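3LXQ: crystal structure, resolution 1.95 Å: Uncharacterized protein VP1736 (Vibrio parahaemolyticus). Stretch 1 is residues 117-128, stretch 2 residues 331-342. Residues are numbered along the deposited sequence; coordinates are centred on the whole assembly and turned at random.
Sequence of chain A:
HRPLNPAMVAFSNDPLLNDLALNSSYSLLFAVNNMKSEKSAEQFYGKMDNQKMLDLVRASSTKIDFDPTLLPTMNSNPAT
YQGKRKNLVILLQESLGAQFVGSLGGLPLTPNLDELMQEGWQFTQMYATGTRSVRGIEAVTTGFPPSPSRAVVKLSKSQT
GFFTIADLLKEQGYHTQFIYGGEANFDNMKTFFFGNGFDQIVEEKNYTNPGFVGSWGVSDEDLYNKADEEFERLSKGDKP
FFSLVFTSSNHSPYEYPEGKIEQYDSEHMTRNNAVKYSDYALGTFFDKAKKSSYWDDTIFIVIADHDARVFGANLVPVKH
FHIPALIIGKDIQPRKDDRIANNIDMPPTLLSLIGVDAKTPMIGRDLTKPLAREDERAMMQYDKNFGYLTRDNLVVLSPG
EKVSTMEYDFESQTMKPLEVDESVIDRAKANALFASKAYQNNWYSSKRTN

Stretch 1 (117-128) MQEGWQFTQMYA
Stretch 2 331-342: DIQPRKDDRIAN

Two segments more than 200 residues apart in sequence run side by side as parallel strands; the axes of strands 121-123 and 335-337 approach to 4.9 Å, their directions 21° apart. Trp121 pairs with Arg335, Gln122 with Lys336 and Phe123 with Asp337; after loops the register shifts by one, and selenomethionine Met126 pairs with Ala341, Tyr127 with Asn342.

The helical turn at Met117 and Gln118 leads to Gly120, extended at phi/psi -154/-158, whose CA lies 3.8 Å from Pro334 CA. Pro334, which has no amide hydrogen, puts CA 3.3 Å from Gly120 O; Arg335 N donates to the same Gly120 O (2.8 Å) and opens the ladder. Trp121 (-86/100, chi1 t, chi2 3°) makes three kinds of contact: CB meets Ile332 CG2 at 4.0 Å, the extended all-t Arg335 lays CD over the five-membered ring (4.2 Å from its centroid), and NE1 donates to Asp337 OD2 at 2.9 Å. That carboxylate is held in turn by Arg339, whose NH2 forms a salt bridge to Asp337 OD2 (3.1 Å), so buried charge is compensated.

Gln122 spans its partner Lys336, as parallel pairing requires: its N donates to Arg335 O and its O accepts from Asp337 N, both 2.9 Å. Its side chain (chi1 t, chi2 t) lies on the face with Lys336, opposite Trp121 and Phe123. Phe123 (chi1 m) brings CE2 to 3.5 Å from Asp337 OD2.

Thr124 N donates to Asp337 O (3.0 Å), while its p rotamer lets OG1 donate to Asp338 OD1 at 2.5 Å. Where the strands part, a water bridges Gln125 N (2.9 Å), Asp337 O (2.6 Å) and Arg339 O (2.8 Å).

Pairing resumes as Ala341 N donates to Gln125 O (3.1 Å). Met126 (t, p, p) packs CE against the small Ala341 CB, 3.7 Å away. Tyr127 N donates to Ala341 O (2.9 Å), and Asn342 ND2 donates to Tyr127 O (2.8 Å), a side-chain amide continuing the backbone ladder.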

# COMPACT_ATOMS: atom_id res chain seq x y z
N MSE A 117 -7.34 10.80 -11.85
CA MSE A 117 -5.89 10.97 -11.77
C MSE A 117 -5.48 12.40 -12.06
O MSE A 117 -4.58 12.93 -11.41
CB MSE A 117 -5.19 10.04 -12.77
CG MSE A 117 -5.27 8.57 -12.43
SE MSE A 117 -3.70 7.90 -11.51
CE MSE A 117 -3.86 8.82 -9.84
N GLN A 118 -6.13 13.01 -13.05
CA GLN A 118 -5.87 14.40 -13.41
C GLN A 118 -6.30 15.32 -12.28
O GLN A 118 -5.77 16.42 -12.13
CB GLN A 118 -6.62 14.78 -14.70
CG GLN A 118 -6.50 13.79 -15.88
CD GLN A 118 -5.09 13.28 -16.14
OE1 GLN A 118 -4.10 14.01 -15.97
NE2 GLN A 118 -4.98 12.01 -16.54
N GLU A 119 -7.26 14.86 -11.47
CA GLU A 119 -7.83 15.68 -10.41
C GLU A 119 -7.03 15.67 -9.11
O GLU A 119 -7.41 16.36 -8.16
CB GLU A 119 -9.29 15.27 -10.16
CG GLU A 119 -10.23 15.62 -11.32
CD GLU A 119 -11.58 14.94 -11.24
OE1 GLU A 119 -12.10 14.53 -12.30
OE2 GLU A 119 -12.13 14.82 -10.13
N GLY A 120 -5.92 14.93 -9.06
CA GLY A 120 -5.14 14.86 -7.83
C GLY A 120 -3.66 14.56 -7.89
O GLY A 120 -2.99 14.76 -8.92
N TRP A 121 -3.14 14.07 -6.77
CA TRP A 121 -1.74 13.70 -6.61
C TRP A 121 -1.52 12.26 -7.11
O TRP A 121 -1.82 11.29 -6.41
CB TRP A 121 -1.34 13.90 -5.15
CG TRP A 121 0.14 13.74 -4.82
CD1 TRP A 121 1.17 13.49 -5.68
CD2 TRP A 121 0.73 13.87 -3.52
NE1 TRP A 121 2.36 13.43 -5.00
CE2 TRP A 121 2.12 13.67 -3.67
CE3 TRP A 121 0.22 14.13 -2.25
CZ2 TRP A 121 3.00 13.70 -2.59
CZ3 TRP A 121 1.10 14.18 -1.18
CH2 TRP A 121 2.47 13.96 -1.36
N GLN A 122 -1.02 12.15 -8.33
CA GLN A 122 -0.87 10.89 -9.05
C GLN A 122 0.57 10.47 -8.95
O GLN A 122 1.47 11.30 -9.15
CB GLN A 122 -1.28 11.10 -10.52
CG GLN A 122 -0.67 10.14 -11.54
CD GLN A 122 -0.94 10.56 -12.98
OE1 GLN A 122 -1.63 11.56 -13.23
NE2 GLN A 122 -0.40 9.80 -13.93
N PHE A 123 0.82 9.21 -8.59
CA PHE A 123 2.21 8.72 -8.48
C PHE A 123 2.48 7.82 -9.66
O PHE A 123 1.82 6.80 -9.82
CB PHE A 123 2.42 7.95 -7.17
CG PHE A 123 2.25 8.77 -5.92
CD1 PHE A 123 0.99 9.03 -5.41
CD2 PHE A 123 3.36 9.26 -5.25
CE1 PHE A 123 0.84 9.78 -4.23
CE2 PHE A 123 3.22 10.02 -4.08
CZ PHE A 123 1.96 10.27 -3.57
N THR A 124 3.45 8.18 -10.50
CA THR A 124 3.67 7.45 -11.75
C THR A 124 4.77 6.42 -11.60
O THR A 124 5.00 5.61 -12.51
CB THR A 124 4.00 8.37 -12.94
OG1 THR A 124 5.30 8.96 -12.76
CG2 THR A 124 2.95 9.46 -13.09
N GLN A 125 5.45 6.46 -10.46
CA GLN A 125 6.52 5.51 -10.16
C GLN A 125 6.35 4.86 -8.78
O GLN A 125 7.32 4.75 -8.04
CB GLN A 125 7.90 6.19 -10.25
CG GLN A 125 8.34 6.50 -11.67
CD GLN A 125 8.49 5.25 -12.52
OE1 GLN A 125 8.14 5.24 -13.70
NE2 GLN A 125 9.04 4.19 -11.93
N MSE A 126 5.13 4.43 -8.49
CA MSE A 126 4.76 3.73 -7.27
C MSE A 126 4.92 2.22 -7.40
O MSE A 126 4.47 1.62 -8.38
CB MSE A 126 3.30 4.04 -6.92
CG MSE A 126 2.82 3.41 -5.62
SE MSE A 126 3.77 4.02 -4.03
CE MSE A 126 3.55 5.94 -4.28
N TYR A 127 5.56 1.61 -6.41
CA TYR A 127 5.76 0.16 -6.40
C TYR A 127 5.28 -0.51 -5.13
O TYR A 127 5.51 -0.02 -4.02
CB TYR A 127 7.23 -0.19 -6.68
CG TYR A 127 7.65 0.25 -8.05
CD1 TYR A 127 8.06 1.56 -8.28
CD2 TYR A 127 7.60 -0.63 -9.13
CE1 TYR A 127 8.42 1.99 -9.55
CE2 TYR A 127 7.98 -0.22 -10.40
CZ TYR A 127 8.39 1.10 -10.60
OH TYR A 127 8.73 1.53 -11.86
N ALA A 128 4.59 -1.63 -5.30
CA ALA A 128 4.24 -2.49 -4.18
C ALA A 128 5.52 -3.13 -3.68
O ALA A 128 6.46 -3.33 -4.45
CB ALA A 128 3.21 -3.55 -4.60
N ASP A 331 -8.45 20.51 -1.33
CA ASP A 331 -7.16 21.12 -0.97
C ASP A 331 -5.95 20.27 -1.38
O ASP A 331 -4.81 20.68 -1.18
CB ASP A 331 -7.09 21.48 0.52
CG ASP A 331 -8.20 22.43 0.97
OD1 ASP A 331 -8.58 23.37 0.23
OD2 ASP A 331 -8.70 22.23 2.10
N ILE A 332 -6.18 19.10 -1.97
CA ILE A 332 -5.08 18.39 -2.60
C ILE A 332 -5.03 18.83 -4.05
O ILE A 332 -5.96 18.59 -4.80
CB ILE A 332 -5.19 16.84 -2.51
CG1 ILE A 332 -5.28 16.37 -1.06
CG2 ILE A 332 -4.02 16.18 -3.24
CD1 ILE A 332 -4.21 16.93 -0.13
N GLN A 333 -3.92 19.45 -4.43
CA GLN A 333 -3.80 19.98 -5.77
C GLN A 333 -3.35 18.89 -6.73
O GLN A 333 -2.56 18.02 -6.34
CB GLN A 333 -2.81 21.15 -5.80
CG GLN A 333 -2.86 22.07 -4.58
CD GLN A 333 -4.16 22.87 -4.43
OE1 GLN A 333 -4.87 23.14 -5.40
NE2 GLN A 333 -4.46 23.27 -3.19
N PRO A 334 -3.85 18.93 -7.98
CA PRO A 334 -3.37 18.01 -9.02
C PRO A 334 -1.84 18.08 -9.17
O PRO A 334 -1.27 19.16 -9.21
CB PRO A 334 -4.05 18.54 -10.30
CG PRO A 334 -5.24 19.31 -9.82
CD PRO A 334 -4.80 19.92 -8.52
N ARG A 335 -1.19 16.92 -9.21
CA ARG A 335 0.26 16.86 -9.34
C ARG A 335 0.64 15.53 -9.97
O ARG A 335 0.13 14.48 -9.57
CB ARG A 335 0.94 17.04 -7.97
CG ARG A 335 2.45 16.82 -7.92
CD ARG A 335 2.99 17.00 -6.51
NE ARG A 335 4.44 16.80 -6.44
CZ ARG A 335 5.15 16.75 -5.31
NH1 ARG A 335 4.57 16.89 -4.12
NH2 ARG A 335 6.46 16.55 -5.37
N LYS A 336 1.50 15.57 -10.99
CA LYS A 336 2.10 14.34 -11.50
C LYS A 336 3.47 14.17 -10.86
O LYS A 336 4.40 14.91 -11.15
CB LYS A 336 2.16 14.33 -13.03
N ASP A 337 3.56 13.18 -9.96
CA ASP A 337 4.73 12.95 -9.11
C ASP A 337 5.47 11.70 -9.61
O ASP A 337 5.01 10.58 -9.47
CB ASP A 337 4.25 12.76 -7.67
CG ASP A 337 5.39 12.64 -6.65
OD1 ASP A 337 6.58 12.47 -7.02
OD2 ASP A 337 5.08 12.70 -5.44
N ASP A 338 6.63 11.92 -10.21
CA ASP A 338 7.39 10.85 -10.82
C ASP A 338 8.45 10.25 -9.87
O ASP A 338 9.29 9.46 -10.31
CB ASP A 338 8.03 11.33 -12.14
CG ASP A 338 7.01 11.93 -13.13
OD1 ASP A 338 5.91 11.35 -13.31
OD2 ASP A 338 7.31 12.98 -13.75
N ARG A 339 8.41 10.61 -8.59
CA ARG A 339 9.44 10.13 -7.64
C ARG A 339 9.24 8.66 -7.31
O ARG A 339 8.14 8.26 -6.95
CB ARG A 339 9.47 10.98 -6.35
CG ARG A 339 9.91 12.45 -6.53
CD ARG A 339 9.81 13.26 -5.22
NE ARG A 339 8.46 13.26 -4.66
CZ ARG A 339 8.10 13.81 -3.49
NH1 ARG A 339 9.00 14.41 -2.70
NH2 ARG A 339 6.84 13.74 -3.10
N ILE A 340 10.29 7.85 -7.46
CA ILE A 340 10.17 6.42 -7.15
C ILE A 340 9.81 6.27 -5.68
O ILE A 340 10.47 6.85 -4.81
CB ILE A 340 11.47 5.60 -7.45
CG1 ILE A 340 11.99 5.88 -8.86
CG2 ILE A 340 11.18 4.09 -7.31
CD1 ILE A 340 13.39 5.41 -9.07
N ALA A 341 8.77 5.49 -5.41
CA ALA A 341 8.27 5.28 -4.05
C ALA A 341 7.67 3.89 -3.90
O ALA A 341 7.48 3.17 -4.89
CB ALA A 341 7.23 6.35 -3.71
N ASN A 342 7.42 3.50 -2.65
CA ASN A 342 6.78 2.24 -2.29
C ASN A 342 5.46 2.56 -1.63
O ASN A 342 5.28 3.65 -1.10
CB ASN A 342 7.62 1.47 -1.27
CG ASN A 342 8.57 0.47 -1.90
OD1 ASN A 342 9.71 0.35 -1.46
ND2 ASN A 342 8.09 -0.30 -2.88
O HOH W 1 -7.69 16.45 -5.62
O HOH W 2 5.75 8.35 -8.33